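Local coordinates for AHL synthase (Burkholderia glumae, PDB 3P2H), which probably makes the quorum-sensing signal N-acyl-L-homoserine lactone from a fatty acyl-acyl carrier protein and S-adenosyl-L-methionine, releasing 5'-deoxy-5'-methylthioadenosine, at residues Gly20-Glu29 with Ser37-Asp48; Trp98-Thr106 with Ser119-Ala127. The protein carries 3 engineered substitutions. All blocks are in the same frame, centred on the assembly; numbering follows the deposited sequence.

Overall arrangement
The two contacts illustrate how one fold uses different chemistry at different depths. Contact 1, partly buried and near the surface, binds helix 13-30 to the irregular loop before strand 53-58, and its polar core is an arginine held by two carboxylates. Contact 2 lies close to the centre of the chain and sets helix 120-133 on the bent strand 97-105, mainly with apolar side chains and without a hydrogen bond between the segments. Their centres are about 17 Å apart, yet they touch, since Glu43 forms a salt bridge with Arg102 of 98-106 and Phe27 packs on the same arginine. Both reach the inhibitor and 5'-deoxy-5'-methylthioadenosine, so the two ligands lie where these unlike contacts meet.

Contact 1: Gly20-Glu29 with Ser37-Asp48; sequences GSYRYRVFVE and SEDEKMERDQYD. Engineered in segment 37-48: Met42 (natural residue Phe). With MTA (5'-deoxy-5'-methylthioadenosine), chain B; NOO (N-(3-oxocyclohex-1-en-1-yl)octanamide), chain C.
Helix 20-29 runs beside the irregular chain 37-48, and Glu43 N donates to Gly20 O (3.3 Å), a carbonyl that also accepts the helical bond from Tyr24 N on the other face of its plane. Arg23 carries the polar half of the contact. A bend at chi3 (53°) turns its guanidinium between two carboxylates. Side-on, NE and NH2 both donate to Glu43 OE1, NE at 2.8 Å and in the guanidinium plane, though it meets the carboxylate from above. End-on, NH1 reaches Asp48 OD1 at 2.7 Å while NH2 takes the syn lone pair of OD2. The anti lone pair of that OD2 receives Asp45 N (2.9 Å), so the same carboxylate also holds the turn 45-48. This network belongs to the adenosine side of the autoinducer synthase pocket: Asp45, whose OD1 closes an Asx turn with Tyr47 N, offers OD2 to the ligand amine N6 (2.8 Å), and Gln46 OE1 takes N6 as well. Arg69 bridges Asp45 and Asp48, Arg102 bridges Glu43 and Asp45, and Tyr54 OH is hydrogen-bonded to Asp48 OD1. Toward the surface, Val28 CB and Lys41 CA lie over opposite faces of the Tyr24 ring, each displaced toward the rim, with Lys41 CB 3.7 Å from Tyr24 CD2. At the far end Tyr24 OH accepts from Ser37 N (3.0 Å). The engineered Met42 rests SD against Gly20 CA.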
loop_
_atom_site.group_PDB
_atom_site.type_symbol
_atom_site.label_atom_id
_atom_site.label_comp_id
_atom_site.label_asym_id
_atom_site.label_seq_id
_atom_site.Cartn_x
_atom_site.Cartn_y
_atom_site.Cartn_z
ATOM N N GLY A 20 -4.442 13.624 -0.676
ATOM C CA GLY A 20 -3.307 14.169 -1.394
ATOM C C GLY A 20 -2.387 14.954 -0.481
ATOM O O GLY A 20 -1.170 14.926 -0.646
ATOM N N SER A 21 -2.974 15.658 0.480
ATOM C CA SER A 21 -2.211 16.458 1.427
ATOM C C SER A 21 -1.468 15.546 2.390
ATOM O O SER A 21 -0.304 15.787 2.714
ATOM C CB SER A 21 -3.144 17.385 2.214
ATOM O OG SER A 21 -2.417 18.187 3.134
ATOM N N TYR A 22 -2.141 14.496 2.854
ATOM C CA TYR A 22 -1.503 13.570 3.774
ATOM C C TYR A 22 -0.342 12.880 3.081
ATOM O O TYR A 22 0.716 12.690 3.673
ATOM C CB TYR A 22 -2.486 12.518 4.270
ATOM C CG TYR A 22 -1.835 11.515 5.192
ATOM C CD1 TYR A 22 -1.449 11.873 6.487
ATOM C CD2 TYR A 22 -1.583 10.215 4.768
ATOM C CE1 TYR A 22 -0.829 10.953 7.331
ATOM C CE2 TYR A 22 -0.964 9.293 5.601
ATOM C CZ TYR A 22 -0.591 9.665 6.878
ATOM O OH TYR A 22 0.017 8.749 7.694
ATOM N N ARG A 23 -0.536 12.503 1.821
ATOM C CA ARG A 23 0.533 11.847 1.083
ATOM C C ARG A 23 1.698 12.802 0.849
ATOM O O ARG A 23 2.856 12.395 0.908
ATOM C CB ARG A 23 0.002 11.283 -0.240
ATOM C CG ARG A 23 -0.661 9.920 -0.059
ATOM C CD ARG A 23 -1.359 9.421 -1.313
ATOM N NE ARG A 23 -0.497 9.409 -2.487
ATOM C CZ ARG A 23 -0.857 8.894 -3.655
ATOM N NH1 ARG A 23 -2.056 8.344 -3.788
ATOM N NH2 ARG A 23 -0.033 8.942 -4.692
ATOM N N TYR A 24 1.396 14.073 0.597
ATOM C CA TYR A 24 2.452 15.053 0.386
ATOM C C TYR A 24 3.321 15.143 1.638
ATOM O O TYR A 24 4.546 15.109 1.567
ATOM C CB TYR A 24 1.878 16.442 0.103
ATOM C CG TYR A 24 2.964 17.484 -0.086
ATOM C CD1 TYR A 24 3.601 17.637 -1.319
ATOM C CD2 TYR A 24 3.403 18.268 0.983
ATOM C CE1 TYR A 24 4.652 18.540 -1.485
ATOM C CE2 TYR A 24 4.458 19.176 0.831
ATOM C CZ TYR A 24 5.078 19.303 -0.409
ATOM O OH TYR A 24 6.134 20.169 -0.578
ATOM N N ARG A 25 2.675 15.264 2.788
ATOM C CA ARG A 25 3.395 15.381 4.046
ATOM C C ARG A 25 4.264 14.168 4.374
ATOM O O ARG A 25 5.360 14.312 4.906
ATOM C CB ARG A 25 2.402 15.663 5.175
ATOM C CG ARG A 25 1.775 17.056 5.057
ATOM C CD ARG A 25 0.738 17.317 6.134
ATOM N NE ARG A 25 -0.583 16.829 5.756
ATOM C CZ ARG A 25 -1.435 16.272 6.610
ATOM N NH1 ARG A 25 -1.090 16.137 7.883
ATOM N NH2 ARG A 25 -2.628 15.851 6.199
ATOM N N VAL A 26 3.788 12.976 4.040
ATOM C CA VAL A 26 4.548 11.765 4.324
ATOM C C VAL A 26 5.652 11.467 3.305
ATOM O O VAL A 26 6.831 11.365 3.654
ATOM C CB VAL A 26 3.625 10.527 4.387
ATOM C CG1 VAL A 26 4.467 9.263 4.555
ATOM C CG2 VAL A 26 2.644 10.661 5.539
ATOM N N PHE A 27 5.266 11.337 2.041
ATOM C CA PHE A 27 6.214 10.997 0.996
ATOM C C PHE A 27 7.126 12.104 0.510
ATOM O O PHE A 27 8.244 11.832 0.080
ATOM C CB PHE A 27 5.449 10.368 -0.169
ATOM C CG PHE A 27 4.655 9.170 0.245
ATOM C CD1 PHE A 27 5.283 7.950 0.472
ATOM C CD2 PHE A 27 3.299 9.281 0.511
ATOM C CE1 PHE A 27 4.568 6.865 0.963
ATOM C CE2 PHE A 27 2.578 8.197 1.006
ATOM C CZ PHE A 27 3.214 6.990 1.232
ATOM N N VAL A 28 6.672 13.346 0.578
ATOM C CA VAL A 28 7.514 14.446 0.137
ATOM C C VAL A 28 8.233 15.129 1.298
ATOM O O VAL A 28 9.455 15.288 1.264
ATOM C CB VAL A 28 6.699 15.481 -0.657
ATOM C CG1 VAL A 28 7.577 16.677 -1.017
ATOM C CG2 VAL A 28 6.150 14.835 -1.917
ATOM N N GLU A 29 7.499 15.516 2.336
ATOM C CA GLU A 29 8.138 16.182 3.471
ATOM C C GLU A 29 8.899 15.238 4.388
ATOM O O GLU A 29 10.041 15.503 4.750
ATOM C CB GLU A 29 7.109 16.945 4.297
ATOM C CG GLU A 29 6.328 17.947 3.492
ATOM C CD GLU A 29 5.522 18.886 4.346
ATOM O OE1 GLU A 29 5.124 18.507 5.469
ATOM O OE2 GLU A 29 5.271 20.016 3.879
ATOM N N SER A 37 7.076 21.774 -2.873
ATOM C CA SER A 37 6.195 22.269 -3.925
ATOM C C SER A 37 5.635 23.625 -3.500
ATOM O O SER A 37 5.978 24.151 -2.440
ATOM C CB SER A 37 5.025 21.305 -4.160
ATOM O OG SER A 37 4.094 21.359 -3.087
ATOM N N GLU A 38 4.770 24.185 -4.335
ATOM C CA GLU A 38 4.149 25.466 -4.034
ATOM C C GLU A 38 2.643 25.251 -4.062
ATOM O O GLU A 38 2.169 24.228 -4.563
ATOM C CB GLU A 38 4.538 26.511 -5.084
ATOM C CG GLU A 38 6.042 26.759 -5.215
ATOM C CD GLU A 38 6.361 27.875 -6.193
ATOM O OE1 GLU A 38 6.198 27.673 -7.417
ATOM O OE2 GLU A 38 6.767 28.965 -5.743
ATOM N N ASP A 39 1.894 26.203 -3.516
ATOM C CA ASP A 39 0.440 26.121 -3.513
ATOM C C ASP A 39 -0.090 24.961 -2.678
ATOM O O ASP A 39 0.419 24.698 -1.585
ATOM C CB ASP A 39 -0.059 26.017 -4.955
ATOM C CG ASP A 39 0.452 27.151 -5.821
ATOM O OD1 ASP A 39 1.080 26.882 -6.870
ATOM O OD2 ASP A 39 0.228 28.317 -5.445
ATOM N N GLU A 40 -1.111 24.271 -3.183
ATOM C CA GLU A 40 -1.706 23.154 -2.445
ATOM C C GLU A 40 -0.761 21.966 -2.293
ATOM O O GLU A 40 -0.024 21.611 -3.219
ATOM C CB GLU A 40 -2.994 22.663 -3.126
ATOM C CG GLU A 40 -4.123 23.679 -3.221
ATOM C CD GLU A 40 -3.945 24.666 -4.363
ATOM O OE1 GLU A 40 -4.856 25.495 -4.576
ATOM O OE2 GLU A 40 -2.900 24.622 -5.051
ATOM N N LYS A 41 -0.785 21.352 -1.114
ATOM C CA LYS A 41 0.048 20.187 -0.856
ATOM C C LYS A 41 -0.622 19.003 -1.542
ATOM O O LYS A 41 -1.724 18.604 -1.170
ATOM C CB LYS A 41 0.158 19.925 0.646
ATOM C CG LYS A 41 0.866 21.024 1.412
ATOM C CD LYS A 41 0.927 20.689 2.894
ATOM C CE LYS A 41 1.678 21.755 3.659
ATOM N NZ LYS A 41 1.700 21.457 5.117
ATOM N N MET A 42 0.037 18.454 -2.551
ATOM C CA MET A 42 -0.525 17.329 -3.285
ATOM C C MET A 42 0.547 16.391 -3.798
ATOM O O MET A 42 1.501 16.819 -4.444
ATOM C CB MET A 42 -1.353 17.846 -4.464
ATOM C CG MET A 42 -1.803 16.776 -5.455
ATOM S SD MET A 42 -2.898 15.538 -4.719
ATOM C CE MET A 42 -4.412 16.501 -4.493
ATOM N N GLU A 43 0.396 15.109 -3.495
ATOM C CA GLU A 43 1.340 14.108 -3.969
ATOM C C GLU A 43 0.530 13.039 -4.685
ATOM O O GLU A 43 -0.224 12.309 -4.055
ATOM C CB GLU A 43 2.114 13.483 -2.800
ATOM C CG GLU A 43 3.193 12.476 -3.210
ATOM C CD GLU A 43 2.627 11.155 -3.735
ATOM O OE1 GLU A 43 2.081 10.370 -2.935
ATOM O OE2 GLU A 43 2.729 10.903 -4.954
ATOM N N ARG A 44 0.661 12.979 -6.006
ATOM C CA ARG A 44 -0.037 11.969 -6.797
ATOM C C ARG A 44 0.768 11.667 -8.055
ATOM O O ARG A 44 1.543 12.505 -8.519
ATOM C CB ARG A 44 -1.445 12.439 -7.178
ATOM C CG ARG A 44 -1.514 13.429 -8.329
ATOM C CD ARG A 44 -2.941 13.532 -8.867
ATOM N NE ARG A 44 -3.883 13.936 -7.828
ATOM C CZ ARG A 44 -5.155 14.266 -8.043
ATOM N NH1 ARG A 44 -5.660 14.241 -9.273
ATOM N NH2 ARG A 44 -5.926 14.633 -7.021
ATOM N N ASP A 45 0.602 10.460 -8.587
ATOM C CA ASP A 45 1.305 10.054 -9.801
ATOM C C ASP A 45 0.333 9.451 -10.820
ATOM O O ASP A 45 -0.881 9.564 -10.670
ATOM C CB ASP A 45 2.414 9.045 -9.475
ATOM C CG ASP A 45 1.886 7.777 -8.832
ATOM O OD1 ASP A 45 0.676 7.505 -8.940
ATOM O OD2 ASP A 45 2.697 7.042 -8.232
ATOM N N GLN A 46 0.873 8.804 -11.849
ATOM C CA GLN A 46 0.048 8.208 -12.897
ATOM C C GLN A 46 -0.771 7.006 -12.436
ATOM O O GLN A 46 -1.641 6.529 -13.166
ATOM C CB GLN A 46 0.913 7.781 -14.085
ATOM C CG GLN A 46 1.826 6.588 -13.809
ATOM C CD GLN A 46 3.228 7.001 -13.410
ATOM O OE1 GLN A 46 3.414 7.766 -12.469
ATOM N NE2 GLN A 46 4.229 6.487 -14.128
ATOM N N TYR A 47 -0.500 6.517 -11.231
ATOM C CA TYR A 47 -1.224 5.361 -10.719
ATOM C C TYR A 47 -2.459 5.713 -9.898
ATOM O O TYR A 47 -3.156 4.832 -9.396
ATOM C CB TYR A 47 -0.261 4.477 -9.937
ATOM C CG TYR A 47 0.862 4.024 -10.833
ATOM C CD1 TYR A 47 0.614 3.149 -11.887
ATOM C CD2 TYR A 47 2.140 4.555 -10.706
ATOM C CE1 TYR A 47 1.610 2.824 -12.802
ATOM C CE2 TYR A 47 3.142 4.239 -11.613
ATOM C CZ TYR A 47 2.866 3.376 -12.664
ATOM O OH TYR A 47 3.825 3.105 -13.607
ATOM N N ASP A 48 -2.729 7.009 -9.776
ATOM C CA ASP A 48 -3.906 7.475 -9.058
ATOM C C ASP A 48 -4.967 7.702 -10.133
ATOM O O ASP A 48 -4.981 8.736 -10.789
ATOM C CB ASP A 48 -3.584 8.768 -8.311
ATOM C CG ASP A 48 -2.647 8.535 -7.146
ATOM O OD1 ASP A 48 -3.008 7.739 -6.259
ATOM O OD2 ASP A 48 -1.554 9.133 -7.119
HETATM C CS MTA B . 8.588 3.132 -3.658
HETATM S "S5'" MTA B . 10.391 3.242 -3.451
HETATM C "C5'" MTA B . 10.611 5.038 -3.271
HETATM C "C4'" MTA B . 11.018 5.707 -4.586
HETATM O "O4'" MTA B . 9.942 5.493 -5.541
HETATM C "C2'" MTA B . 10.024 7.810 -5.234
HETATM O "O2'" MTA B . 10.269 9.129 -5.734
HETATM C "C3'" MTA B . 11.174 7.215 -4.348
HETATM O "O3'" MTA B . 12.441 7.643 -4.862
HETATM C "C1'" MTA B . 9.844 6.722 -6.309
HETATM N N9 MTA B . 8.511 6.772 -6.945
HETATM C C8 MTA B . 7.288 6.635 -6.333
HETATM N N7 MTA B . 6.320 6.729 -7.194
HETATM C C5 MTA B . 6.852 6.930 -8.427
HETATM C C6 MTA B . 6.318 7.105 -9.748
HETATM N N6 MTA B . 4.950 7.086 -9.950
HETATM N N1 MTA B . 7.184 7.290 -10.797
HETATM C C2 MTA B . 8.539 7.312 -10.622
HETATM N N3 MTA B . 9.057 7.147 -9.369
HETATM C C4 MTA B . 8.281 6.959 -8.276
HETATM C C1 NOO C . 7.115 3.578 5.287
HETATM O O1 NOO C . 7.858 3.185 6.180
HETATM C C2 NOO C . 6.640 2.669 4.161
HETATM C C3 NOO C . 6.349 3.158 2.880
HETATM C C4 NOO C . 6.312 4.689 2.697
HETATM C C5 NOO C . 5.885 5.499 3.984
HETATM C C6 NOO C . 6.655 5.070 5.271
HETATM N N7 NOO C . 6.088 2.338 1.701
HETATM C C8 NOO C . 5.135 2.366 0.650
HETATM O O8 NOO C . 4.890 3.349 -0.043
HETATM C C9 NOO C . 4.330 1.091 0.314
HETATM C C10 NOO C . 4.752 -0.277 0.910
HETATM C C11 NOO C . 4.325 -1.417 -0.055
HETATM C C12 NOO C . 3.811 -2.663 0.689
HETATM C C13 NOO C . 3.518 -3.815 -0.296
HETATM C C14 NOO C . 3.766 -5.191 0.351
HETATM C C15 NOO C . 3.256 -6.332 -0.535
#

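Contact 2: Trp98-Thr106 with Ser119-Ala127; sequences WELSRFAAT and SVRPMLAAA. With NOO (N-(3-oxocyclohex-1-en-1-yl)octanamide), chain C; MTA (5'-deoxy-5'-methylthioadenosine), chain B.
Phe103 points the far edge of its ring at helix 120-127, which meets it with both side chain and backbone. Val120 CG1 lies near the ring plane, 3.7 Å from Phe103 CE2, and the backbone N of Leu124 approaches CZ in the same plane. Met123 runs antiparallel alongside the ring, its CB 3.8 Å from Phe103 CE1. A chi1 of -175°, with CG anti to the backbone N, carries the ring across to the helix. The spacing around it is looser: Leu100 CD2 lies 4.1 Å from Leu124 CD1, and Ala105 CB 4.0 Å from Ser119 CB. Strand 103-105 and the helix run roughly antiparallel, at 143°, with their axes 8.3 Å apart. Helix 120-133 links strand 97-105 to its parallel neighbour 138-144, a beta-alpha-beta crossover in a family of the acetyltransferase clan. Arg102, at a kink that breaks the strand, donates two weak bonds to N7 of 5'-deoxy-5'-methylthioadenosine, while Phe103 N gives a weak one to the inhibitor amide O8 (3.2 Å). With no hydrogen bond between strand and helix, the fit relies on shape and burial, and Leu100 and Phe103, which pack on the helix, also line the inhibitor's acyl chain.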
loop_
_atom_site.group_PDB
_atom_site.type_symbol
_atom_site.label_atom_id
_atom_site.label_comp_id
_atom_site.label_asym_id
_atom_site.label_seq_id
_atom_site.Cartn_x
_atom_site.Cartn_y
_atom_site.Cartn_z
ATOM N N TRP A 98 -2.615 -8.270 -6.533
ATOM C CA TRP A 98 -2.866 -6.831 -6.497
ATOM C C TRP A 98 -1.619 -6.170 -5.922
ATOM O O TRP A 98 -0.914 -6.778 -5.120
ATOM C CB TRP A 98 -4.071 -6.503 -5.602
ATOM C CG TRP A 98 -5.402 -6.604 -6.291
ATOM C CD1 TRP A 98 -5.938 -7.709 -6.888
ATOM C CD2 TRP A 98 -6.358 -5.550 -6.469
ATOM N NE1 TRP A 98 -7.168 -7.407 -7.428
ATOM C CE2 TRP A 98 -7.448 -6.088 -7.186
ATOM C CE3 TRP A 98 -6.397 -4.201 -6.093
ATOM C CZ2 TRP A 98 -8.564 -5.325 -7.538
ATOM C CZ3 TRP A 98 -7.510 -3.439 -6.444
ATOM C CH2 TRP A 98 -8.576 -4.005 -7.160
ATOM N N GLU A 99 -1.345 -4.938 -6.334
ATOM C CA GLU A 99 -0.179 -4.225 -5.832
ATOM C C GLU A 99 -0.532 -3.247 -4.724
ATOM O O GLU A 99 -1.465 -2.450 -4.854
ATOM C CB GLU A 99 0.526 -3.439 -6.941
ATOM C CG GLU A 99 1.707 -2.637 -6.399
ATOM C CD GLU A 99 2.200 -1.568 -7.349
ATOM O OE1 GLU A 99 1.386 -0.714 -7.744
ATOM O OE2 GLU A 99 3.399 -1.574 -7.691
ATOM N N LEU A 100 0.234 -3.305 -3.641
ATOM C CA LEU A 100 0.040 -2.410 -2.511
ATOM C C LEU A 100 1.137 -1.356 -2.596
ATOM O O LEU A 100 2.314 -1.697 -2.648
ATOM C CB LEU A 100 0.161 -3.184 -1.195
ATOM C CG LEU A 100 0.025 -2.368 0.095
ATOM C CD1 LEU A 100 -1.339 -1.698 0.140
ATOM C CD2 LEU A 100 0.216 -3.278 1.306
ATOM N N SER A 101 0.752 -0.084 -2.641
ATOM C CA SER A 101 1.727 1.002 -2.708
ATOM C C SER A 101 1.298 2.174 -1.825
ATOM O O SER A 101 0.232 2.136 -1.219
ATOM C CB SER A 101 1.907 1.480 -4.153
ATOM O OG SER A 101 0.678 1.903 -4.708
ATOM N N ARG A 102 2.131 3.209 -1.765
ATOM C CA ARG A 102 1.851 4.386 -0.953
ATOM C C ARG A 102 1.231 3.961 0.375
ATOM O O ARG A 102 0.144 4.405 0.747
ATOM C CB ARG A 102 0.912 5.341 -1.701
ATOM C CG ARG A 102 1.523 5.994 -2.945
ATOM C CD ARG A 102 2.750 6.843 -2.604
ATOM N NE ARG A 102 3.133 7.739 -3.695
ATOM C CZ ARG A 102 3.701 7.355 -4.837
ATOM N NH1 ARG A 102 4.000 8.257 -5.764
ATOM N NH2 ARG A 102 3.981 6.073 -5.055
ATOM N N PHE A 103 1.936 3.086 1.079
ATOM C CA PHE A 103 1.479 2.567 2.359
ATOM C C PHE A 103 2.202 3.292 3.488
ATOM O O PHE A 103 3.428 3.296 3.544
ATOM C CB PHE A 103 1.766 1.066 2.445
ATOM C CG PHE A 103 1.231 0.412 3.685
ATOM C CD1 PHE A 103 -0.108 0.062 3.780
ATOM C CD2 PHE A 103 2.075 0.135 4.760
ATOM C CE1 PHE A 103 -0.601 -0.557 4.924
ATOM C CE2 PHE A 103 1.587 -0.485 5.913
ATOM C CZ PHE A 103 0.247 -0.831 5.993
ATOM N N ALA A 104 1.435 3.897 4.386
ATOM C CA ALA A 104 2.014 4.627 5.506
ATOM C C ALA A 104 1.044 4.716 6.680
ATOM O O ALA A 104 -0.178 4.679 6.500
ATOM C CB ALA A 104 2.406 6.028 5.055
ATOM N N ALA A 105 1.601 4.844 7.879
ATOM C CA ALA A 105 0.811 4.963 9.096
ATOM C C ALA A 105 1.490 5.964 10.033
ATOM O O ALA A 105 2.702 5.902 10.244
ATOM C CB ALA A 105 0.687 3.614 9.772
ATOM N N THR A 106 0.704 6.889 10.572
ATOM C CA THR A 106 1.197 7.909 11.494
ATOM C C THR A 106 0.758 7.567 12.921
ATOM O O THR A 106 1.437 6.824 13.629
ATOM C CB THR A 106 0.632 9.304 11.152
ATOM O OG1 THR A 106 1.049 9.686 9.838
ATOM C CG2 THR A 106 1.128 10.338 12.159
ATOM N N SER A 119 -0.168 0.539 14.556
ATOM C CA SER A 119 -0.820 1.455 13.625
ATOM C C SER A 119 -0.803 0.816 12.254
ATOM O O SER A 119 -1.776 0.883 11.499
ATOM C CB SER A 119 -0.060 2.774 13.560
ATOM O OG SER A 119 0.058 3.354 14.844
ATOM N N VAL A 120 0.326 0.200 11.932
ATOM C CA VAL A 120 0.492 -0.464 10.653
ATOM C C VAL A 120 -0.514 -1.598 10.510
ATOM O O VAL A 120 -1.138 -1.762 9.460
ATOM C CB VAL A 120 1.922 -1.036 10.515
ATOM C CG1 VAL A 120 2.010 -1.957 9.298
ATOM C CG2 VAL A 120 2.921 0.102 10.396
ATOM N N ARG A 121 -0.688 -2.365 11.581
ATOM C CA ARG A 121 -1.593 -3.508 11.540
ATOM C C ARG A 121 -2.998 -3.242 11.001
ATOM O O ARG A 121 -3.432 -3.905 10.060
ATOM C CB ARG A 121 -1.686 -4.171 12.917
ATOM C CG ARG A 121 -2.145 -5.621 12.830
ATOM C CD ARG A 121 -2.084 -6.325 14.176
ATOM N NE ARG A 121 -3.296 -6.101 14.946
ATOM C CZ ARG A 121 -4.348 -6.917 14.946
ATOM N NH1 ARG A 121 -4.342 -8.030 14.220
ATOM N NH2 ARG A 121 -5.422 -6.609 15.653
ATOM N N PRO A 122 -3.730 -2.277 11.584
ATOM C CA PRO A 122 -5.084 -2.003 11.087
ATOM C C PRO A 122 -5.107 -1.570 9.620
ATOM O O PRO A 122 -6.003 -1.954 8.866
ATOM C CB PRO A 122 -5.599 -0.925 12.043
ATOM C CG PRO A 122 -4.335 -0.226 12.493
ATOM C CD PRO A 122 -3.374 -1.367 12.689
ATOM N N MET A 123 -4.111 -0.786 9.218
ATOM C CA MET A 123 -4.026 -0.333 7.836
ATOM C C MET A 123 -3.830 -1.533 6.913
ATOM O O MET A 123 -4.462 -1.636 5.867
ATOM C CB MET A 123 -2.867 0.655 7.667
ATOM C CG MET A 123 -3.143 2.053 8.202
ATOM S SD MET A 123 -4.578 2.843 7.421
ATOM C CE MET A 123 -4.143 2.694 5.694
ATOM N N LEU A 124 -2.952 -2.445 7.310
ATOM C CA LEU A 124 -2.690 -3.632 6.511
ATOM C C LEU A 124 -3.924 -4.529 6.455
ATOM O O LEU A 124 -4.282 -5.042 5.391
ATOM C CB LEU A 124 -1.511 -4.411 7.095
ATOM C CG LEU A 124 -0.986 -5.590 6.268
ATOM C CD1 LEU A 124 -0.628 -5.130 4.857
ATOM C CD2 LEU A 124 0.237 -6.178 6.961
ATOM N N ALA A 125 -4.574 -4.714 7.600
ATOM C CA ALA A 125 -5.766 -5.558 7.667
ATOM C C ALA A 125 -6.838 -5.097 6.688
ATOM O O ALA A 125 -7.447 -5.910 5.994
ATOM C CB ALA A 125 -6.323 -5.563 9.078
ATOM N N ALA A 126 -7.065 -3.788 6.637
ATOM C CA ALA A 126 -8.068 -3.215 5.741
ATOM C C ALA A 126 -7.700 -3.492 4.289
ATOM O O ALA A 126 -8.536 -3.920 3.498
ATOM C CB ALA A 126 -8.182 -1.709 5.976
ATOM N N ALA A 127 -6.442 -3.241 3.944
ATOM C CA ALA A 127 -5.963 -3.472 2.587
ATOM C C ALA A 127 -6.140 -4.936 2.194
ATOM O O ALA A 127 -6.718 -5.244 1.152
ATOM C CB ALA A 127 -4.494 -3.078 2.483
HETATM C C1 NOO C . 7.115 3.578 5.287
HETATM O O1 NOO C . 7.858 3.185 6.180
HETATM C C2 NOO C . 6.640 2.669 4.161
HETATM C C3 NOO C . 6.349 3.158 2.880
HETATM C C4 NOO C . 6.312 4.689 2.697
HETATM C C5 NOO C . 5.885 5.499 3.984
HETATM C C6 NOO C . 6.655 5.070 5.271
HETATM N N7 NOO C . 6.088 2.338 1.701
HETATM C C8 NOO C . 5.135 2.366 0.650
HETATM O O8 NOO C . 4.890 3.349 -0.043
HETATM C C9 NOO C . 4.330 1.091 0.314
HETATM C C10 NOO C . 4.752 -0.277 0.910
HETATM C C11 NOO C . 4.325 -1.417 -0.055
HETATM C C12 NOO C . 3.811 -2.663 0.689
HETATM C C13 NOO C . 3.518 -3.815 -0.296
HETATM C C14 NOO C . 3.766 -5.191 0.351
HETATM C C15 NOO C . 3.256 -6.332 -0.535
HETATM C CS MTA B . 8.588 3.132 -3.658
HETATM S "S5'" MTA B . 10.391 3.242 -3.451
HETATM C "C5'" MTA B . 10.611 5.038 -3.271
HETATM C "C4'" MTA B . 11.018 5.707 -4.586
HETATM O "O4'" MTA B . 9.942 5.493 -5.541
HETATM C "C2'" MTA B . 10.024 7.810 -5.234
HETATM O "O2'" MTA B . 10.269 9.129 -5.734
HETATM C "C3'" MTA B . 11.174 7.215 -4.348
HETATM O "O3'" MTA B . 12.441 7.643 -4.862
HETATM C "C1'" MTA B . 9.844 6.722 -6.309
HETATM N N9 MTA B . 8.511 6.772 -6.945
HETATM C C8 MTA B . 7.288 6.635 -6.333
HETATM N N7 MTA B . 6.320 6.729 -7.194
HETATM C C5 MTA B . 6.852 6.930 -8.427
HETATM C C6 MTA B . 6.318 7.105 -9.748
HETATM N N6 MTA B . 4.950 7.086 -9.950
HETATM N N1 MTA B . 7.184 7.290 -10.797
HETATM C C2 MTA B . 8.539 7.312 -10.622
HETATM N N3 MTA B . 9.057 7.147 -9.369
HETATM C C4 MTA B . 8.281 6.959 -8.276
#